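Local structure of uncharacterized protein (Capnocytophaga ochracea, 4W9R) at residues A34-V39 against P64-V69; D78-E83 against S122-F127; N148-P153 against K183-K188; Y236-G241 against V275-D280; L251-Y256 against S291-S296. The protein is of unknown function but has an alpha/beta-hydrolase fold of the putative esterase family, followed by a run of C-terminal helices, and may be related to ester-cleaving enzymes. All blocks are in the same frame, centred on the assembly; numbering follows the deposited sequence.

Contact 1: A34-V39 against P64-V69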
# COMPACT_ATOMS: atom_id res chain seq x y z
N ALA B 34 14.98 -1.76 21.43
CA ALA B 34 14.86 -2.95 20.59
C ALA B 34 13.85 -2.75 19.46
O ALA B 34 12.89 -2.00 19.60
CB ALA B 34 14.47 -4.15 21.44
N TYR B 35 14.09 -3.42 18.34
CA TYR B 35 13.20 -3.31 17.19
C TYR B 35 12.66 -4.67 16.77
O TYR B 35 13.39 -5.66 16.79
CB TYR B 35 13.92 -2.67 16.00
CG TYR B 35 14.65 -1.39 16.32
CD1 TYR B 35 14.01 -0.16 16.24
CD2 TYR B 35 15.99 -1.40 16.68
CE1 TYR B 35 14.68 1.02 16.52
CE2 TYR B 35 16.67 -0.23 16.96
CZ TYR B 35 16.01 0.98 16.88
OH TYR B 35 16.67 2.15 17.16
N PRO B 36 11.38 -4.72 16.38
CA PRO B 36 10.82 -5.94 15.80
C PRO B 36 11.40 -6.18 14.41
O PRO B 36 11.67 -5.22 13.69
CB PRO B 36 9.32 -5.65 15.73
CG PRO B 36 9.09 -4.53 16.69
CD PRO B 36 10.35 -3.71 16.64
N LEU B 37 11.58 -7.44 14.04
CA LEU B 37 12.18 -7.78 12.75
C LEU B 37 11.13 -8.28 11.76
O LEU B 37 10.31 -9.14 12.09
CB LEU B 37 13.27 -8.83 12.92
CG LEU B 37 13.88 -9.42 11.65
CD1 LEU B 37 14.53 -8.33 10.81
CD2 LEU B 37 14.89 -10.51 11.99
N ILE B 38 11.17 -7.74 10.55
CA ILE B 38 10.32 -8.23 9.47
C ILE B 38 11.16 -8.71 8.29
O ILE B 38 11.91 -7.93 7.70
CB ILE B 38 9.33 -7.16 8.98
CG1 ILE B 38 8.35 -6.79 10.09
CG2 ILE B 38 8.57 -7.66 7.76
CD1 ILE B 38 7.32 -5.76 9.67
N VAL B 39 11.05 -9.99 7.96
CA VAL B 39 11.80 -10.57 6.86
C VAL B 39 10.94 -10.68 5.60
O VAL B 39 9.81 -11.16 5.66
CB VAL B 39 12.35 -11.97 7.23
CG1 VAL B 39 13.10 -12.59 6.06
CG2 VAL B 39 13.25 -11.88 8.46
N PRO B 64 5.67 0.71 16.11
CA PRO B 64 7.02 1.01 16.59
C PRO B 64 8.02 1.00 15.43
O PRO B 64 7.70 0.47 14.37
CB PRO B 64 7.31 -0.13 17.57
CG PRO B 64 6.51 -1.27 17.04
CD PRO B 64 5.25 -0.65 16.48
N LYS B 65 9.19 1.59 15.63
CA LYS B 65 10.24 1.51 14.63
C LYS B 65 10.67 0.06 14.46
O LYS B 65 10.88 -0.66 15.44
CB LYS B 65 11.44 2.38 15.03
CG LYS B 65 11.17 3.87 15.00
CD LYS B 65 12.37 4.66 15.48
CE LYS B 65 12.12 6.16 15.44
NZ LYS B 65 11.84 6.63 14.06
N CYS B 66 10.79 -0.38 13.21
CA CYS B 66 11.12 -1.77 12.92
C CYS B 66 12.31 -1.89 11.98
O CYS B 66 12.63 -0.96 11.25
CB CYS B 66 9.92 -2.50 12.31
SG CYS B 66 8.53 -2.71 13.45
N ILE B 67 12.97 -3.04 12.02
CA ILE B 67 14.03 -3.35 11.08
C ILE B 67 13.51 -4.35 10.06
O ILE B 67 12.97 -5.40 10.42
CB ILE B 67 15.28 -3.91 11.79
CG1 ILE B 67 15.92 -2.83 12.66
CG2 ILE B 67 16.29 -4.43 10.78
CD1 ILE B 67 17.21 -3.26 13.32
N VAL B 68 13.66 -4.02 8.78
CA VAL B 68 13.18 -4.88 7.71
C VAL B 68 14.34 -5.46 6.91
O VAL B 68 15.21 -4.72 6.43
CB VAL B 68 12.23 -4.12 6.76
CG1 VAL B 68 11.62 -5.07 5.74
CG2 VAL B 68 11.14 -3.41 7.55
N VAL B 69 14.36 -6.78 6.77
CA VAL B 69 15.40 -7.45 6.00
C VAL B 69 14.80 -8.21 4.83
O VAL B 69 14.07 -9.18 5.02
CB VAL B 69 16.20 -8.43 6.88
CG1 VAL B 69 17.22 -9.19 6.04
CG2 VAL B 69 16.89 -7.68 8.01
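Tyr35 and Lys65 lie side by side and point the same way, so that the edge of the tyrosine ring runs past the residues just ahead of the partner strand. Within the ring plane, Tyr35 CD1 meets Lys65 O at 3.3 Å. The torsion behind this sets CG beside the backbone N (chi1 -50°), and on the way out the Tyr35 side chain crosses that of Ile67 obliquely, with Tyr35 CB 3.9 Å from Ile67 CG1. An alanine at Tyr35 would remove the ring and the hydroxyl that is hydrogen-bonded to Gln33 and Thr30, and would probably loosen the packing against Lys65 and Ile67. Pro36 has no N-H to offer; its ring instead turns CG toward Cys66 SG, 3.8 Å away. From there the strands pair in parallel. Ile67 N binds Pro36 O (3.0 Å), Ile38 N binds Ile67 O nearly straight (168°), and Val69 N binds Ile38 O (2.9 Å). Leu37 and Ile67 share one face of the sheet with Val39 and Val69, whereas Ile38 and Val68 point to the other. Leu37 CD1 swings across to Val69 CG2 at 3.7 Å. This is a beta-alpha-beta crossover, strand 35-40 and strand 67-71 being linked through helix 43-59. Strand 35-40 is flanked on its second edge by strand 116-122, and helix 91-110 packs on the face bearing Leu37 and Val69.

Contact 2: D78-E83 against S122-F127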
# COMPACT_ATOMS: atom_id res chain seq x y z
N ASP B 78 14.12 -22.67 -4.87
CA ASP B 78 14.37 -22.32 -3.47
C ASP B 78 13.07 -22.13 -2.69
O ASP B 78 12.95 -22.56 -1.55
CB ASP B 78 15.22 -21.05 -3.37
CG ASP B 78 16.65 -21.27 -3.81
OD1 ASP B 78 17.13 -22.42 -3.78
OD2 ASP B 78 17.31 -20.27 -4.19
N VAL B 79 12.11 -21.45 -3.31
CA VAL B 79 10.86 -21.11 -2.62
C VAL B 79 9.70 -22.07 -2.89
O VAL B 79 8.60 -21.86 -2.38
CB VAL B 79 10.41 -19.69 -3.00
CG1 VAL B 79 11.45 -18.67 -2.54
CG2 VAL B 79 10.18 -19.58 -4.49
N THR B 80 9.93 -23.10 -3.70
CA THR B 80 8.83 -23.96 -4.12
C THR B 80 8.75 -25.28 -3.35
O THR B 80 9.71 -26.06 -3.33
CB THR B 80 8.90 -24.28 -5.62
OG1 THR B 80 8.83 -23.07 -6.37
CG2 THR B 80 7.75 -25.19 -6.02
N VAL B 81 7.60 -25.53 -2.74
CA VAL B 81 7.31 -26.80 -2.10
C VAL B 81 6.62 -27.73 -3.09
O VAL B 81 5.51 -27.46 -3.53
CB VAL B 81 6.42 -26.62 -0.86
CG1 VAL B 81 6.09 -27.96 -0.23
CG2 VAL B 81 7.10 -25.70 0.15
N VAL B 82 7.29 -28.83 -3.43
CA VAL B 82 6.77 -29.74 -4.45
C VAL B 82 5.58 -30.55 -3.95
O VAL B 82 5.47 -30.86 -2.77
CB VAL B 82 7.87 -30.71 -4.94
CG1 VAL B 82 9.00 -29.93 -5.59
CG2 VAL B 82 8.39 -31.56 -3.79
N GLU B 83 4.68 -30.89 -4.87
CA GLU B 83 3.44 -31.57 -4.53
C GLU B 83 3.69 -33.00 -4.07
O GLU B 83 2.93 -33.54 -3.27
CB GLU B 83 2.49 -31.56 -5.74
CG GLU B 83 1.02 -31.42 -5.38
CD GLU B 83 0.39 -32.71 -4.91
OE1 GLU B 83 0.92 -33.79 -5.27
OE2 GLU B 83 -0.63 -32.66 -4.19
N SER B 122 5.17 -13.89 -0.87
CA SER B 122 4.09 -14.04 -1.84
C SER B 122 4.34 -15.22 -2.78
O SER B 122 5.47 -15.70 -2.91
CB SER B 122 3.91 -12.75 -2.65
OG SER B 122 5.04 -12.49 -3.46
N GLU B 123 3.27 -15.68 -3.43
CA GLU B 123 3.32 -16.80 -4.38
C GLU B 123 3.90 -18.06 -3.74
O GLU B 123 3.45 -18.47 -2.67
CB GLU B 123 4.14 -16.41 -5.62
CG GLU B 123 3.41 -15.47 -6.57
CD GLU B 123 3.37 -14.03 -6.08
OE1 GLU B 123 4.45 -13.46 -5.81
OE2 GLU B 123 2.26 -13.47 -5.96
N GLU B 124 4.88 -18.67 -4.39
CA GLU B 124 5.47 -19.91 -3.88
C GLU B 124 6.11 -19.71 -2.51
O GLU B 124 5.92 -20.52 -1.61
CB GLU B 124 6.51 -20.46 -4.87
CG GLU B 124 5.93 -21.01 -6.16
CD GLU B 124 5.62 -19.92 -7.18
OE1 GLU B 124 6.00 -18.75 -6.94
OE2 GLU B 124 5.00 -20.23 -8.21
N ALA B 125 6.85 -18.62 -2.36
CA ALA B 125 7.47 -18.28 -1.08
C ALA B 125 6.40 -18.02 -0.02
O ALA B 125 6.60 -18.30 1.16
CB ALA B 125 8.38 -17.08 -1.23
N GLY B 126 5.26 -17.48 -0.46
CA GLY B 126 4.14 -17.23 0.43
C GLY B 126 3.61 -18.50 1.07
O GLY B 126 3.21 -18.50 2.23
N PHE B 127 3.60 -19.58 0.30
CA PHE B 127 3.18 -20.87 0.81
C PHE B 127 4.29 -21.52 1.63
O PHE B 127 4.03 -22.21 2.61
CB PHE B 127 2.75 -21.80 -0.33
CG PHE B 127 2.26 -23.14 0.14
CD1 PHE B 127 1.06 -23.25 0.82
CD2 PHE B 127 3.00 -24.29 -0.10
CE1 PHE B 127 0.61 -24.48 1.25
CE2 PHE B 127 2.55 -25.52 0.33
CZ PHE B 127 1.35 -25.62 1.01
O HOH W 1 5.80 -23.56 -2.35
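Val79, in the short, weakly bonded helical turn around 76-79, straddles the first turn of helix 123-128 with its two methyl groups. CG1, beside the backbone N, rests on the methyl of Ala125, with Val79 CG1 and Ala125 CB 3.7 Å apart. CG2 occupies the crowded position between the backbone N and the carbonyl carbon, and from there Val79 CG2 crosses obliquely to Glu124 CB at 3.8 Å. Phe95 of helix 91-110 and Pro74 also pack on this valine. Thr80 follows, lying alongside Glu124 and pointing the same way. Its OG1 comes to 3.6 Å from Glu124 CG, while its polar partner is Gln76 O, one turn back. The helix met here begins at a sharp strand-to-helix corner after strand 116-122, where Glu123 has a positive phi (57°). Such a corner is consistent with the nucleophile elbow of alpha/beta hydrolases, although the residue at its tip is a glutamate. Glu123 OE1 is gripped from above the carboxylate plane by Ser122 OG (2.6 Å), and its OE2 forms a salt bridge with Lys221. Val81 comes next along the chain and reaches the helix through a water: Val81 N donates to it at 2.7 Å, and the water in turn donates to Glu124 O at 3.1 Å. The same water lies in plane at the edge of the Phe127 ring. Val81 CB approaches that edge too, 4.2 Å from Phe127 CE2, while the ring makes edge-to-face pairs with Phe192 and Tyr131.

Contact 3: N148-P153 against K183-K188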
# COMPACT_ATOMS: atom_id res chain seq x y z
N ASN B 148 -1.18 -14.16 -1.67
CA ASN B 148 -1.40 -14.91 -2.90
C ASN B 148 -0.52 -16.16 -2.98
O ASN B 148 0.29 -16.30 -3.89
CB ASN B 148 -1.14 -14.02 -4.12
CG ASN B 148 -1.47 -14.71 -5.43
OD1 ASN B 148 -2.52 -15.34 -5.57
ND2 ASN B 148 -0.56 -14.63 -6.39
N PRO B 149 -0.66 -17.08 -2.01
CA PRO B 149 0.23 -18.24 -2.05
C PRO B 149 -0.16 -19.22 -3.15
O PRO B 149 -1.33 -19.30 -3.50
CB PRO B 149 0.02 -18.88 -0.67
CG PRO B 149 -1.39 -18.54 -0.33
CD PRO B 149 -1.63 -17.16 -0.90
N VAL B 150 0.82 -19.93 -3.70
CA VAL B 150 0.52 -21.07 -4.54
C VAL B 150 0.57 -22.28 -3.62
O VAL B 150 1.64 -22.71 -3.20
CB VAL B 150 1.54 -21.23 -5.68
CG1 VAL B 150 1.16 -22.40 -6.57
CG2 VAL B 150 1.64 -19.94 -6.49
N ALA B 151 -0.60 -22.86 -3.34
CA ALA B 151 -0.67 -23.81 -2.24
C ALA B 151 -0.79 -25.27 -2.66
O ALA B 151 -0.93 -25.59 -3.84
CB ALA B 151 -1.83 -23.44 -1.32
N LEU B 152 -0.75 -26.14 -1.65
CA LEU B 152 -1.08 -27.54 -1.80
C LEU B 152 -2.29 -27.84 -0.92
O LEU B 152 -2.17 -27.85 0.31
CB LEU B 152 0.10 -28.43 -1.41
CG LEU B 152 1.43 -28.08 -2.08
CD1 LEU B 152 2.55 -28.97 -1.57
CD2 LEU B 152 1.31 -28.18 -3.60
N PRO B 153 -3.45 -28.07 -1.53
CA PRO B 153 -4.69 -28.32 -0.78
C PRO B 153 -4.58 -29.48 0.21
O PRO B 153 -5.17 -29.41 1.29
CB PRO B 153 -5.70 -28.64 -1.88
CG PRO B 153 -5.21 -27.86 -3.06
CD PRO B 153 -3.71 -27.92 -2.98
N LYS B 183 -7.40 -17.87 -11.53
CA LYS B 183 -8.38 -18.91 -11.17
C LYS B 183 -7.81 -20.25 -10.71
O LYS B 183 -8.26 -20.81 -9.71
CB LYS B 183 -9.33 -19.16 -12.34
CG LYS B 183 -10.47 -20.11 -11.99
CD LYS B 183 -11.43 -20.30 -13.15
CE LYS B 183 -12.62 -21.15 -12.74
NZ LYS B 183 -12.19 -22.45 -12.17
N VAL B 184 -6.81 -20.77 -11.42
CA VAL B 184 -6.18 -22.02 -11.02
C VAL B 184 -5.54 -21.90 -9.64
O VAL B 184 -5.79 -22.71 -8.75
CB VAL B 184 -5.12 -22.48 -12.04
CG1 VAL B 184 -4.28 -23.61 -11.47
CG2 VAL B 184 -5.78 -22.89 -13.34
N VAL B 185 -4.72 -20.87 -9.47
CA VAL B 185 -4.06 -20.59 -8.20
C VAL B 185 -5.06 -20.24 -7.10
O VAL B 185 -4.95 -20.72 -5.97
CB VAL B 185 -3.05 -19.43 -8.34
CG1 VAL B 185 -2.46 -19.06 -6.99
CG2 VAL B 185 -1.95 -19.81 -9.32
N TYR B 186 -6.04 -19.42 -7.46
CA TYR B 186 -7.05 -18.96 -6.51
C TYR B 186 -7.84 -20.12 -5.91
O TYR B 186 -8.07 -20.16 -4.70
CB TYR B 186 -8.00 -17.98 -7.20
CG TYR B 186 -9.18 -17.56 -6.36
CD1 TYR B 186 -9.05 -16.62 -5.35
CD2 TYR B 186 -10.44 -18.11 -6.57
CE1 TYR B 186 -10.13 -16.23 -4.58
CE2 TYR B 186 -11.53 -17.73 -5.81
CZ TYR B 186 -11.37 -16.79 -4.82
OH TYR B 186 -12.45 -16.41 -4.06
N ASP B 187 -8.26 -21.06 -6.75
CA ASP B 187 -9.04 -22.20 -6.29
C ASP B 187 -8.25 -23.06 -5.32
O ASP B 187 -8.78 -23.50 -4.29
CB ASP B 187 -9.52 -23.04 -7.47
CG ASP B 187 -10.62 -22.37 -8.26
OD1 ASP B 187 -11.35 -21.54 -7.68
OD2 ASP B 187 -10.77 -22.68 -9.46
N LYS B 188 -6.98 -23.31 -5.64
CA LYS B 188 -6.12 -24.10 -4.77
C LYS B 188 -5.93 -23.42 -3.43
O LYS B 188 -5.84 -24.08 -2.39
CB LYS B 188 -4.77 -24.36 -5.45
CG LYS B 188 -4.85 -25.28 -6.66
CD LYS B 188 -3.48 -25.75 -7.11
CE LYS B 188 -2.60 -24.59 -7.53
NZ LYS B 188 -1.25 -25.05 -7.98
O HOH W 2 -2.85 -21.44 -4.40
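Val185 lays its CG1 methyl over the bend at Asn148 and Pro149, and the torsion that puts CG1 anti to the backbone N (chi1 174°) points it there. Val185 CG1 lies 3.7 Å from Pro149 O and 4.0 Å from Asn148 OD1, the asparagine side chain crossing the valine at about a right angle. Val150 adds its CG2 methyl to the same patch. The amide of Asn148 is held at both ends from outside: OD1 is hydrogen-bonded to Asn182 ND2, and ND2 to Glu123 OE2. A single water then stitches the two backbones together. It donates to Pro149 O at 2.8 Å and to Val185 O at 2.7 Å, and it accepts from Ala151 N at 2.9 Å, so both of its protons are spoken for. In the fold, the loop leaving strand 143-149 meets the first turns of helix 183-196, which belongs to the crossover from strand 171-180 to strand 205-213. Phe127 of helix 123-128 packs against the loop at Pro149, Ala151 and Leu152. Farther along, Lys188 runs beside Val150 and points the same way. Its chain bends at chi3 (-62°), which brings Lys188 NZ to 3.8 Å from Val150 CG1. At the far end of the loop Pro153 CG comes to 3.9 Å from Lys188 O.

Contact 4: Y236-G241 against V275-D280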
# COMPACT_ATOMS: atom_id res chain seq x y z
N TYR B 236 -0.53 -1.27 19.53
CA TYR B 236 0.38 -0.14 19.70
C TYR B 236 -0.33 1.19 19.50
O TYR B 236 0.15 2.23 19.96
CB TYR B 236 1.55 -0.27 18.72
CG TYR B 236 2.70 0.69 18.97
CD1 TYR B 236 2.74 1.94 18.36
CD2 TYR B 236 3.76 0.33 19.79
CE1 TYR B 236 3.79 2.81 18.59
CE2 TYR B 236 4.81 1.19 20.02
CZ TYR B 236 4.82 2.43 19.41
OH TYR B 236 5.87 3.30 19.64
N LYS B 237 -1.48 1.16 18.83
CA LYS B 237 -2.23 2.37 18.51
C LYS B 237 -2.59 3.17 19.76
O LYS B 237 -2.79 2.60 20.84
CB LYS B 237 -3.52 2.02 17.75
CG LYS B 237 -3.32 1.70 16.28
CD LYS B 237 -4.66 1.53 15.58
CE LYS B 237 -4.50 1.16 14.11
NZ LYS B 237 -3.88 -0.18 13.92
N PRO B 238 -2.65 4.50 19.63
CA PRO B 238 -3.11 5.37 20.71
C PRO B 238 -4.56 5.09 21.08
O PRO B 238 -5.30 4.51 20.27
CB PRO B 238 -2.97 6.78 20.12
CG PRO B 238 -1.96 6.63 19.03
CD PRO B 238 -2.20 5.27 18.46
N ILE B 239 -4.97 5.49 22.28
CA ILE B 239 -6.35 5.28 22.71
C ILE B 239 -7.26 6.33 22.09
O ILE B 239 -7.07 7.53 22.30
CB ILE B 239 -6.47 5.32 24.24
CG1 ILE B 239 -5.53 4.31 24.88
CG2 ILE B 239 -7.91 5.06 24.67
CD1 ILE B 239 -5.57 4.31 26.40
N GLY B 240 -8.25 5.88 21.33
CA GLY B 240 -9.14 6.77 20.62
C GLY B 240 -10.32 7.21 21.47
O GLY B 240 -10.58 6.64 22.53
N GLY B 241 -11.05 8.22 21.00
CA GLY B 241 -12.19 8.75 21.71
C GLY B 241 -13.29 7.72 21.90
O GLY B 241 -13.92 7.67 22.95
N VAL B 275 7.10 4.01 25.83
CA VAL B 275 6.90 5.12 26.74
C VAL B 275 5.48 5.64 26.57
O VAL B 275 5.07 5.95 25.45
CB VAL B 275 7.90 6.26 26.50
CG1 VAL B 275 7.61 7.44 27.43
CG2 VAL B 275 9.33 5.77 26.69
N PRO B 276 4.72 5.71 27.67
CA PRO B 276 3.32 6.15 27.59
C PRO B 276 3.18 7.54 26.99
O PRO B 276 3.86 8.47 27.42
CB PRO B 276 2.86 6.13 29.05
CG PRO B 276 3.77 5.16 29.72
CD PRO B 276 5.10 5.32 29.03
N ILE B 277 2.31 7.66 25.99
CA ILE B 277 2.08 8.94 25.33
C ILE B 277 1.09 9.79 26.12
O ILE B 277 0.19 9.26 26.77
CB ILE B 277 1.58 8.73 23.89
CG1 ILE B 277 0.32 7.86 23.89
CG2 ILE B 277 2.66 8.09 23.04
CD1 ILE B 277 -0.25 7.62 22.51
N LEU B 278 1.28 11.10 26.05
CA LEU B 278 0.46 12.05 26.80
C LEU B 278 -1.04 11.84 26.57
O LEU B 278 -1.84 12.02 27.48
CB LEU B 278 0.85 13.48 26.44
CG LEU B 278 0.26 14.58 27.33
CD1 LEU B 278 0.69 14.38 28.77
CD2 LEU B 278 0.68 15.95 26.82
N ASN B 279 -1.40 11.46 25.35
CA ASN B 279 -2.79 11.18 25.01
C ASN B 279 -3.36 10.04 25.84
O ASN B 279 -4.47 10.14 26.37
CB ASN B 279 -2.90 10.85 23.52
CG ASN B 279 -4.30 10.43 23.12
OD1 ASN B 279 -5.16 11.26 22.84
ND2 ASN B 279 -4.54 9.12 23.08
N ASP B 280 -2.59 8.96 25.97
CA ASP B 280 -3.03 7.79 26.72
C ASP B 280 -3.08 8.07 28.22
O ASP B 280 -3.94 7.55 28.93
CB ASP B 280 -2.12 6.60 26.43
CG ASP B 280 -2.35 6.00 25.06
OD1 ASP B 280 -3.08 6.63 24.25
OD2 ASP B 280 -1.81 4.91 24.78
O HOH W 3 -0.60 3.86 22.56
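Ile239 has both polar backbone atoms taken up by side chains at the start of helix 278-290. Its N-H points almost straight at Asp280 OD1 (3.0 Å, 172°), which it meets from somewhat above the carboxylate plane. Its carbonyl is approached along a lone pair by Asn279 ND2 at 3.1 Å, with the acceptor practically in the amide plane. The same ND2 also donates to Asp280 OD1 (3.1 Å), so one oxygen receives two N-H groups. Beside this polar knot, Pro238 CB packs on Ile277 CD1 at 3.7 Å, and the Ile239 side chain crosses that of Asp280 obliquely, Ile239 CG1 meeting Asp280 OD1 at 3.4 Å. A second shell fixes the aspartate: Tyr263 OH of helix 255-270 is hydrogen-bonded to OD2 and to Ile277 N, and a water lies 2.7 Å from Asp280 OD2. An alanine at Asp280 would lose both OD1 bonds and the tie to Tyr263, and would probably let the loop ahead of helix 241-248 drift. The contact thus joins the loop after helix 217-232 to the start of helix 278-290. With two N-H donors and Tyr263 OH around a buried carboxylate, Asp280 is likely to stay ionised.

Contact 5: L251-Y256 against S291-S296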
# COMPACT_ATOMS: atom_id res chain seq x y z
N LEU B 251 -15.85 2.09 33.10
CA LEU B 251 -15.25 1.43 34.25
C LEU B 251 -15.44 2.25 35.52
O LEU B 251 -15.12 3.44 35.54
CB LEU B 251 -13.76 1.17 34.02
CG LEU B 251 -13.36 0.16 32.94
CD1 LEU B 251 -11.84 0.05 32.87
CD2 LEU B 251 -13.98 -1.20 33.22
N GLU B 252 -15.97 1.63 36.56
CA GLU B 252 -16.10 2.28 37.86
C GLU B 252 -14.77 2.25 38.61
O GLU B 252 -14.39 3.22 39.25
CB GLU B 252 -17.20 1.61 38.68
CG GLU B 252 -18.57 1.69 38.03
CD GLU B 252 -19.62 0.88 38.76
OE1 GLU B 252 -19.26 0.14 39.70
OE2 GLU B 252 -20.81 0.97 38.39
N THR B 253 -14.08 1.11 38.53
CA THR B 253 -12.76 0.97 39.14
C THR B 253 -11.80 0.27 38.18
O THR B 253 -12.19 -0.09 37.07
CB THR B 253 -12.81 0.17 40.46
OG1 THR B 253 -13.41 -1.12 40.22
CG2 THR B 253 -13.63 0.91 41.51
N GLY B 254 -10.56 0.09 38.61
CA GLY B 254 -9.55 -0.58 37.81
C GLY B 254 -9.21 0.14 36.52
O GLY B 254 -8.89 -0.48 35.51
N ILE B 255 -9.27 1.47 36.55
CA ILE B 255 -9.03 2.28 35.37
C ILE B 255 -7.54 2.36 35.03
O ILE B 255 -7.16 2.28 33.86
CB ILE B 255 -9.60 3.70 35.55
CG1 ILE B 255 -11.12 3.64 35.66
CG2 ILE B 255 -9.19 4.60 34.39
CD1 ILE B 255 -11.79 4.98 35.60
N TYR B 256 -6.71 2.50 36.06
CA TYR B 256 -5.26 2.48 35.85
C TYR B 256 -4.83 1.16 35.24
O TYR B 256 -3.92 1.12 34.41
CB TYR B 256 -4.52 2.71 37.17
CG TYR B 256 -3.08 2.23 37.13
CD1 TYR B 256 -2.10 2.96 36.49
CD2 TYR B 256 -2.72 1.03 37.74
CE1 TYR B 256 -0.79 2.52 36.44
CE2 TYR B 256 -1.41 0.58 37.70
CZ TYR B 256 -0.45 1.33 37.05
OH TYR B 256 0.85 0.89 37.01
N SER B 291 -15.23 8.78 37.13
CA SER B 291 -15.74 7.71 37.98
C SER B 291 -15.32 7.89 39.44
O SER B 291 -15.67 7.07 40.29
CB SER B 291 -15.28 6.35 37.46
OG SER B 291 -13.87 6.22 37.61
N GLN B 292 -14.57 8.95 39.70
CA GLN B 292 -14.06 9.26 41.03
C GLN B 292 -13.29 8.11 41.67
O GLN B 292 -13.36 7.91 42.89
CB GLN B 292 -15.19 9.69 41.97
CG GLN B 292 -15.79 11.06 41.65
CD GLN B 292 -17.08 10.96 40.86
OE1 GLN B 292 -17.58 9.87 40.59
NE2 GLN B 292 -17.62 12.11 40.47
N ASP B 293 -12.56 7.35 40.87
CA ASP B 293 -11.76 6.26 41.43
C ASP B 293 -10.36 6.79 41.69
O ASP B 293 -9.58 6.99 40.77
CB ASP B 293 -11.74 5.07 40.46
CG ASP B 293 -10.66 4.07 40.80
OD1 ASP B 293 -10.40 3.84 42.00
OD2 ASP B 293 -10.07 3.50 39.85
N TRP B 294 -10.04 6.97 42.97
CA TRP B 294 -8.81 7.66 43.34
C TRP B 294 -7.65 6.71 43.58
O TRP B 294 -6.51 7.14 43.70
CB TRP B 294 -9.04 8.53 44.57
CG TRP B 294 -10.23 9.44 44.44
CD1 TRP B 294 -11.31 9.50 45.28
CD2 TRP B 294 -10.48 10.40 43.40
NE1 TRP B 294 -12.20 10.44 44.83
CE2 TRP B 294 -11.71 11.01 43.68
CE3 TRP B 294 -9.77 10.81 42.27
CZ2 TRP B 294 -12.26 12.00 42.87
CZ3 TRP B 294 -10.31 11.79 41.47
CH2 TRP B 294 -11.54 12.38 41.77
N GLU B 295 -7.93 5.42 43.64
CA GLU B 295 -6.87 4.45 43.88
C GLU B 295 -6.05 4.31 42.61
O GLU B 295 -4.84 4.05 42.66
CB GLU B 295 -7.45 3.10 44.32
CG GLU B 295 -6.51 2.29 45.21
CD GLU B 295 -6.17 3.01 46.51
OE1 GLU B 295 -7.00 3.80 47.00
OE2 GLU B 295 -5.06 2.77 47.04
N SER B 296 -6.71 4.49 41.47
CA SER B 296 -6.04 4.47 40.18
C SER B 296 -5.14 5.69 40.01
O SER B 296 -4.09 5.62 39.37
CB SER B 296 -7.06 4.41 39.04
OG SER B 296 -7.73 3.16 39.02
O HOH W 4 -9.38 0.94 40.95
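The two segments come together where two helices begin, Tyr256 and Ser296 having their CA atoms 4.8 Å apart at the N-terminal turns of helix 255-270 and helix 294-306. A Schellman motif ends the preceding helix 278-290: Gln292, with positive phi, is its C-prime residue, and Asp293 N reaches back to Ile288 O. Asp293 then serves as N-cap of the next helix, its OD1 accepting a weak bond from Glu295 N. Its CG stands anti to the backbone N (chi1 165°), which turns the carboxylate toward the 251-256 loop. Ser296 is the residue that joins both helix starts. Its OG donates to Asp293 OD2 at 2.5 Å, from above the carboxylate plane, and accepts an almost straight bond from Tyr256 N (3.2 Å, 172°). Ile255 N adds a weak, bent bond to the same oxygen at 3.4 Å. A hydroxyl of the second helix thus answers N-H groups that open the first. Ahead of them, a water accepts from Gly254 N (2.8 Å) and donates to Asp293 OD2 (2.9 Å), extending the network by one residue. Van der Waals contacts flank the network. Ser296 CB rests on Tyr256 CB at 3.6 Å, while Asp293 CB lies 3.5 Å from Glu252 O. Ile255 also packs on Ala287 and Ile288 and extends CD1 toward the hydroxyl of Ser291, whose OG is hydrogen-bonded to Ala287 O.

Overall arrangement
From the N terminus, contact 1 closes a loop through helix 43-59 in the middle of the sheet. Contact 2 then closes a longer one, across helix 91-110 and strand 116-122, and contact 3 a third, past helix 156-165 and strand 171-180. These three lie in series, none within another. Contacts 2 and 3 have centres 11 Å apart and touch through helix 123-128. Contacts 4 and 5 cross instead, their segments alternating, and so interlace helices 241-248, 255-270, 278-290 and 294-306. They lie across the chain's centre from contacts 2 and 3, and Pro64 packing on Tyr236 joins contact 1 to contact 4.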